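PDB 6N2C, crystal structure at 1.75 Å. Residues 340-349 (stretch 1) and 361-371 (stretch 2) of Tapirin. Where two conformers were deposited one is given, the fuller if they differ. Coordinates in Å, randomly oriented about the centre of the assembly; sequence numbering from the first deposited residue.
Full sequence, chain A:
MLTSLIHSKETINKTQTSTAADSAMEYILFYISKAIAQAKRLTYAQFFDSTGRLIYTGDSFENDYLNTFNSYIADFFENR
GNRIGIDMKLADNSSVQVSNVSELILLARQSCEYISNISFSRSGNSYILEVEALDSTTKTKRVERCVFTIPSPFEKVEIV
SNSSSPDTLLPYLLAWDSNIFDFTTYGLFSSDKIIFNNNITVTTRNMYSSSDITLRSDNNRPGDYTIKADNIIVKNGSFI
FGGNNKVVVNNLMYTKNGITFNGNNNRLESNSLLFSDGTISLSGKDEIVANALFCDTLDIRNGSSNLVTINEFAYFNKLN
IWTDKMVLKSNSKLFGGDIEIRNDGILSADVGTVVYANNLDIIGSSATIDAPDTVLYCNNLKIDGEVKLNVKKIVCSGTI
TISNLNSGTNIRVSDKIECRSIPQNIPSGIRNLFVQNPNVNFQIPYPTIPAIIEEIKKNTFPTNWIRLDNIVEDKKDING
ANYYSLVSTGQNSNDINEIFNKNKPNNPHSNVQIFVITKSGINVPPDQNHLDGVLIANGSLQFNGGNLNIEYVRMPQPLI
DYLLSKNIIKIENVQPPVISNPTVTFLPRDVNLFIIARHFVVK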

# COMPACT_ATOMS: atom_id res chain seq x y z
N GLU A 340 -12.01 -7.24 14.72
CA GLU A 340 -12.88 -8.41 14.84
C GLU A 340 -12.04 -9.62 14.42
O GLU A 340 -11.48 -9.65 13.30
N ILE A 341 -11.88 -10.61 15.33
CA ILE A 341 -11.12 -11.79 15.05
C ILE A 341 -12.13 -12.94 15.14
O ILE A 341 -12.79 -13.08 16.17
N ARG A 342 -12.29 -13.68 14.04
CA ARG A 342 -13.20 -14.81 14.05
C ARG A 342 -12.63 -15.92 13.21
O ARG A 342 -11.49 -15.88 12.74
N ASN A 343 -13.37 -17.04 13.16
CA ASN A 343 -12.84 -18.25 12.45
C ASN A 343 -11.44 -18.56 12.90
O ASN A 343 -11.18 -18.70 14.06
N ASP A 344 -10.48 -18.72 11.96
CA ASP A 344 -9.12 -19.05 12.24
C ASP A 344 -8.16 -17.80 12.42
O ASP A 344 -6.90 -17.91 12.39
N GLY A 345 -8.79 -16.67 12.68
CA GLY A 345 -7.98 -15.47 12.83
C GLY A 345 -6.96 -15.60 13.90
O GLY A 345 -7.26 -16.07 15.00
N ILE A 346 -5.72 -15.20 13.62
CA ILE A 346 -4.66 -15.17 14.60
C ILE A 346 -3.98 -13.73 14.60
O ILE A 346 -3.56 -13.26 13.53
N LEU A 347 -3.88 -13.14 15.77
CA LEU A 347 -3.06 -11.91 16.04
C LEU A 347 -1.98 -12.33 17.02
O LEU A 347 -2.29 -12.72 18.18
N SER A 348 -0.75 -12.23 16.58
CA SER A 348 0.44 -12.51 17.35
C SER A 348 1.26 -11.25 17.54
O SER A 348 1.44 -10.48 16.59
N ALA A 349 1.80 -11.04 18.74
CA ALA A 349 2.47 -9.80 19.07
C ALA A 349 3.64 -10.00 19.98
O ALA A 349 3.59 -10.79 20.94
N ASP A 361 -13.70 -7.52 19.19
CA ASP A 361 -14.57 -8.73 19.21
C ASP A 361 -13.72 -9.92 18.91
O ASP A 361 -12.95 -9.87 17.97
N ILE A 362 -13.83 -11.00 19.71
CA ILE A 362 -13.06 -12.23 19.51
C ILE A 362 -14.10 -13.36 19.57
O ILE A 362 -14.83 -13.47 20.61
N ILE A 363 -14.23 -14.12 18.47
CA ILE A 363 -15.46 -14.92 18.24
C ILE A 363 -15.06 -16.32 17.88
O ILE A 363 -14.40 -16.55 16.83
N GLY A 364 -15.40 -17.29 18.76
CA GLY A 364 -15.11 -18.67 18.50
C GLY A 364 -13.83 -19.24 19.03
O GLY A 364 -12.87 -18.58 19.32
N SER A 365 -13.82 -20.57 19.08
CA SER A 365 -12.80 -21.33 19.72
C SER A 365 -11.43 -21.38 19.00
O SER A 365 -10.42 -21.70 19.63
N SER A 366 -11.37 -21.05 17.71
CA SER A 366 -10.06 -20.93 17.00
C SER A 366 -9.53 -19.45 16.90
O SER A 366 -8.41 -19.24 16.50
N ALA A 367 -10.31 -18.48 17.33
CA ALA A 367 -9.88 -17.02 17.26
C ALA A 367 -8.83 -16.83 18.35
O ALA A 367 -9.04 -17.24 19.51
N THR A 368 -7.71 -16.24 17.97
CA THR A 368 -6.52 -16.25 18.81
C THR A 368 -5.87 -14.90 18.88
O THR A 368 -5.64 -14.25 17.84
N ILE A 369 -5.57 -14.47 20.10
CA ILE A 369 -4.57 -13.45 20.34
C ILE A 369 -3.44 -14.08 21.14
O ILE A 369 -3.60 -14.44 22.29
N ASP A 370 -2.27 -14.12 20.55
CA ASP A 370 -1.08 -14.64 21.20
C ASP A 370 -0.09 -13.54 21.37
O ASP A 370 0.72 -13.25 20.47
N ALA A 371 -0.20 -12.90 22.53
CA ALA A 371 0.47 -11.59 22.77
C ALA A 371 0.76 -11.41 24.23
O ALA A 371 0.27 -10.49 24.85

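The two stretches lie side by side as parallel strands in two short ladders, and the register slips by one residue between them, where the loops differ in length. In such a sheet register partners sit side by side on the same face, and successive pairs alternate between the two faces.

Glu-340 shares a face with Asp-361, yet the two carboxylates do not pair: the closest side-chain atoms are carbons, Glu-340 CG and Asp-361 CB, at 4.3 Å. Extended with chi1 and chi2 both t, Glu-340 instead serves its own stretch, accepting from Arg-342, whose NE and NH1 each lie 2.8 Å from Glu-340 OE2 in a salt bridge.

Ile-341 is buried on the other face and has the largest area covered by stretch 2. Its m,t rotamer carries the side chain away from its bridge partner Ile-362 and toward the second ladder: Ile-341 CD1 packs on Ile-369 CG1 at 3.6 Å and Ile-341 CG2 on Ala-367 CB at 3.8 Å. One isoleucine thus links the two ladders. Its backbone is pinned as well, with Ile-341 N donating to Asp-361 O (2.9 Å) and Ile-363 N donating to Ile-341 O (2.9 Å).

Arg-342 leaves CA sideways with chi1 p. Ile-363, m,m and pointing toward stretch 1, lays CG1 over one face of the guanidinium, and its CG2 comes within 3.7 Å of Arg-342 NH2; an aliphatic chain covers the flat cation while its edge is engaged with Glu-340.

At the type II' turn, Asn-343 and Asp-344 point away, and water helps fill the gap. Water 2 accepts from Asn-343 N (2.9 Å) and lies 2.9 Å from Ile-363 O. Water 1 lies 2.8 Å from Asn-343 O and accepts from Ser-366 N at 3.2 Å. The end of Asp-344, chi1 m, swings back so that OD1 meets Ser-366 CB at 3.5 Å. Gly-345 leaves room for Ile-341: a CB there would clash with Ile-341 CG2.

Ile-346, m,t, returns to the face of Thr-368, its CG1 4.2 Å from Thr-368 CB. Thr-368, chi1 m, turns OG1 to Ser-366 O in a 3.0 Å hydrogen bond, satisfying the hydroxyl within stretch 2. Leu-347, t,p, is buried beside Ile-369 on the opposite face, but their side chains meet loosely, Leu-347 CD2 to Ile-369 CG2 at 4.4 Å. In the conformer given, Ser-348, chi1 t, leaves 4.5 Å between Ser-348 OG and Asp-370 OD2, too far for a hydrogen bond. Finally Ala-349 CB meets Ala-371 CB at 3.6 Å, two small buried side chains in close contact.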

# COMPACT_ATOMS: atom_id res chain seq x y z
CB GLU A 340 -14.14 -8.22 14.00
CG GLU A 340 -15.03 -9.45 13.98
CD GLU A 340 -16.25 -9.24 13.08
OE1 GLU A 340 -16.51 -8.10 12.59
OE2 GLU A 340 -16.99 -10.19 12.91
CB ILE A 341 -10.01 -11.98 16.10
CG1 ILE A 341 -9.17 -10.67 16.20
CG2 ILE A 341 -9.15 -13.17 15.85
CD1 ILE A 341 -8.08 -10.72 17.20
CB ARG A 342 -14.56 -14.35 13.59
CG ARG A 342 -14.69 -13.99 12.17
CD ARG A 342 -16.18 -13.90 11.78
NE ARG A 342 -16.92 -12.96 12.59
CZ ARG A 342 -17.98 -13.24 13.40
NH1 ARG A 342 -18.50 -12.24 14.10
NH2 ARG A 342 -18.55 -14.45 13.55
CB ASN A 343 -13.01 -18.03 10.93
CG ASN A 343 -14.47 -17.77 10.55
OD1 ASN A 343 -15.36 -18.18 11.27
ND2 ASN A 343 -14.70 -17.08 9.46
CB ASP A 344 -8.56 -19.88 11.08
CG ASP A 344 -9.13 -21.35 11.07
OD1 ASP A 344 -9.43 -21.84 12.16
OD2 ASP A 344 -9.28 -21.93 9.95
CB ILE A 346 -3.55 -16.15 14.26
CG1 ILE A 346 -4.11 -17.57 14.25
CG2 ILE A 346 -2.42 -16.03 15.29
CD1 ILE A 346 -3.09 -18.61 13.83
CB LEU A 347 -3.87 -10.80 16.70
CG LEU A 347 -3.15 -9.48 17.09
CD1 LEU A 347 -2.45 -8.90 15.87
CD2 LEU A 347 -4.08 -8.54 17.78
CB SER A 348 1.24 -13.54 16.58
OG SER A 348 2.39 -13.94 17.24
CB ALA A 349 1.51 -8.79 19.67
CB ASP A 361 -15.63 -8.63 18.12
CG ASP A 361 -16.75 -7.64 18.38
OD1 ASP A 361 -16.49 -6.54 18.90
OD2 ASP A 361 -17.95 -7.97 18.03
CB ILE A 362 -12.04 -12.42 20.59
CG1 ILE A 362 -11.21 -11.10 20.83
CG2 ILE A 362 -11.02 -13.46 20.25
CD1 ILE A 362 -10.87 -10.86 22.27
CB ILE A 363 -16.38 -14.36 17.14
CG1 ILE A 363 -16.73 -12.87 17.34
CG2 ILE A 363 -17.68 -15.17 17.06
CD1 ILE A 363 -17.42 -12.48 18.62
CB SER A 365 -13.34 -22.78 20.02
OG SER A 365 -13.44 -23.53 18.81
CB SER A 366 -10.20 -21.44 15.56
OG SER A 366 -10.51 -22.81 15.59
CB ALA A 367 -11.02 -16.09 17.46
CB THR A 368 -5.49 -17.22 18.25
OG1 THR A 368 -6.02 -18.57 18.16
CG2 THR A 368 -4.29 -17.28 19.10
CB ILE A 369 -5.18 -12.21 21.03
CG1 ILE A 369 -6.37 -11.62 20.23
CG2 ILE A 369 -4.13 -11.17 21.29
CD1 ILE A 369 -7.09 -10.43 20.88
CB ASP A 370 -0.50 -15.72 20.32
CG ASP A 370 0.78 -16.35 20.91
OD1 ASP A 370 1.19 -16.09 22.05
OD2 ASP A 370 1.36 -17.12 20.20
CB ALA A 371 -0.44 -10.46 22.25
O HOH W 1 -13.17 -19.13 15.97
O HOH W 2 -15.91 -17.51 14.54